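Local coordinates for protein uricase (Arthrobacter globiformis, PDB 2YZC) that catalyses the oxidation of uric acid to 5-hydroxyisourate, a step on the way to allantoin, at residues A[94-97]-A[98-102]. Sequence-based numbering, arbitrary orientation.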
loop_
_atom_site.group_PDB
_atom_site.type_symbol
_atom_site.label_atom_id
_atom_site.label_comp_id
_atom_site.label_asym_id
_atom_site.label_seq_id
_atom_site.Cartn_x
_atom_site.Cartn_y
_atom_site.Cartn_z
ATOM N N LYS A 94 -1.961 28.333 -17.349
ATOM C CA LYS A 94 -1.909 29.665 -17.940
ATOM C C LYS A 94 -1.849 30.731 -16.854
ATOM O O LYS A 94 -1.152 31.734 -17.000
ATOM C CB LYS A 94 -3.127 29.905 -18.831
ATOM C CG LYS A 94 -3.217 28.976 -20.030
ATOM C CD LYS A 94 -4.491 29.248 -20.817
ATOM C CE LYS A 94 -4.698 28.228 -21.918
ATOM N NZ LYS A 94 -6.006 28.429 -22.612
ATOM N N HIS A 95 -2.577 30.506 -15.766
ATOM C CA HIS A 95 -2.606 31.451 -14.654
ATOM C C HIS A 95 -1.222 31.716 -14.074
ATOM O O HIS A 95 -0.799 32.867 -13.954
ATOM C CB HIS A 95 -3.501 30.934 -13.528
ATOM C CG HIS A 95 -3.314 31.667 -12.237
ATOM N ND1 HIS A 95 -3.731 32.968 -12.052
ATOM C CD2 HIS A 95 -2.707 31.299 -11.084
ATOM C CE1 HIS A 95 -3.386 33.372 -10.842
ATOM N NE2 HIS A 95 -2.764 32.378 -10.234
ATOM N N PHE A 96 -0.524 30.649 -13.697
ATOM C CA PHE A 96 0.801 30.801 -13.108
ATOM C C PHE A 96 1.852 31.325 -14.074
ATOM O O PHE A 96 2.650 32.189 -13.713
ATOM C CB PHE A 96 1.267 29.477 -12.500
ATOM C CG PHE A 96 0.490 29.074 -11.283
ATOM C CD1 PHE A 96 0.551 29.838 -10.123
ATOM C CD2 PHE A 96 -0.344 27.963 -11.314
ATOM C CE1 PHE A 96 -0.218 29.500 -9.005
ATOM C CE2 PHE A 96 -1.115 27.616 -10.202
ATOM C CZ PHE A 96 -1.052 28.385 -9.051
ATOM N N THR A 97 1.858 30.814 -15.299
ATOM C CA THR A 97 2.845 31.256 -16.277
ATOM C C THR A 97 2.640 32.718 -16.671
ATOM O O THR A 97 3.603 33.482 -16.782
ATOM C CB THR A 97 2.809 30.371 -17.538
ATOM O OG1 THR A 97 1.501 30.406 -18.113
ATOM C CG2 THR A 97 3.151 28.928 -17.183
ATOM N N GLU A 98 1.387 33.110 -16.866
ATOM C CA GLU A 98 1.071 34.480 -17.246
ATOM C C GLU A 98 1.069 35.444 -16.059
ATOM O O GLU A 98 1.293 36.640 -16.222
ATOM C CB GLU A 98 -0.294 34.522 -17.938
ATOM C CG GLU A 98 -0.329 33.836 -19.296
ATOM C CD GLU A 98 -1.744 33.609 -19.796
ATOM O OE1 GLU A 98 -2.560 34.555 -19.735
ATOM O OE2 GLU A 98 -2.040 32.484 -20.257
ATOM N N GLY A 99 0.834 34.921 -14.862
ATOM C CA GLY A 99 0.779 35.774 -13.689
ATOM C C GLY A 99 2.095 36.196 -13.062
ATOM O O GLY A 99 2.140 37.170 -12.315
ATOM N N PHE A 100 3.166 35.472 -13.359
ATOM C CA PHE A 100 4.470 35.786 -12.790
ATOM C C PHE A 100 5.534 35.784 -13.882
ATOM O O PHE A 100 5.729 34.783 -14.569
ATOM C CB PHE A 100 4.798 34.760 -11.705
ATOM C CG PHE A 100 3.759 34.684 -10.619
ATOM C CD1 PHE A 100 3.779 35.577 -9.555
ATOM C CD2 PHE A 100 2.730 33.748 -10.687
ATOM C CE1 PHE A 100 2.788 35.543 -8.572
ATOM C CE2 PHE A 100 1.736 33.705 -9.708
ATOM C CZ PHE A 100 1.766 34.607 -8.648
ATOM N N ASP A 101 6.225 36.908 -14.040
ATOM C CA ASP A 101 7.245 37.028 -15.075
ATOM C C ASP A 101 8.380 36.016 -14.985
ATOM O O ASP A 101 8.902 35.580 -16.008
ATOM C CB ASP A 101 7.830 38.444 -15.086
ATOM C CG ASP A 101 6.801 39.494 -15.462
ATOM O OD1 ASP A 101 6.070 39.282 -16.453
ATOM O OD2 ASP A 101 6.729 40.535 -14.773
ATOM N N TRP A 102 8.765 35.639 -13.770
ATOM C CA TRP A 102 9.855 34.681 -13.601
ATOM C C TRP A 102 9.411 33.226 -13.771
ATOM O O TRP A 102 10.247 32.326 -13.849
ATOM C CB TRP A 102 10.527 34.880 -12.239
ATOM C CG TRP A 102 9.606 34.721 -11.079
ATOM C CD1 TRP A 102 9.256 33.556 -10.462
ATOM C CD2 TRP A 102 8.892 35.763 -10.406
ATOM N NE1 TRP A 102 8.368 33.805 -9.446
ATOM C CE2 TRP A 102 8.126 35.153 -9.388
ATOM C CE3 TRP A 102 8.824 37.154 -10.563
ATOM C CZ2 TRP A 102 7.300 35.886 -8.530
ATOM C CZ3 TRP A 102 8.002 37.883 -9.709
ATOM C CH2 TRP A 102 7.252 37.245 -8.705
HETATM O O HOH W 1 0.651 30.955 -20.674
#
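Phe96 and Phe100, one turn apart at the end of helix 85-99, run side by side, and CE2 of Phe100 comes up to the edge of the Phe96 ring, near its plane, 4.1 Å from CD1 of Phe96. Both have CG anti to the carbonyl carbon (chi1 -69° and -57°), and the two side chains point the same way although Phe100 is the first residue to leave helical phi/psi. The edge of the Phe100 ring also faces the carbonyl of Phe96, with CD2 of Phe100 3.4 Å from Phe96 O, and the same oxygen takes a weak hydrogen bond from Phe100 N. One face of the Phe96 ring is covered by His95 CD2, 3.6 Å above its centre.

On another side of the helix, Glu98 lies alongside Lys94. Its OE2 comes to 3.1 Å from Lys94 CB, whereas the extended lysine carries NZ to 6.1 Å from Glu98 OE2, too far for a salt bridge. A water donates to both Glu98 OE2 and Thr97 OG1, the latter at 2.8 Å; with chi1 at 58°, OG1 turns back along the helix and hydrogen-bonds to Gly93 O. One flank is thus polar, its glutamate and threonine bridged by water and the lysine charge not paired with Glu98; the other is apolar, with Phe96 buried against helix 67-78 and strand 38-50 and Phe100 packed on Asp169 of a neighbouring subunit.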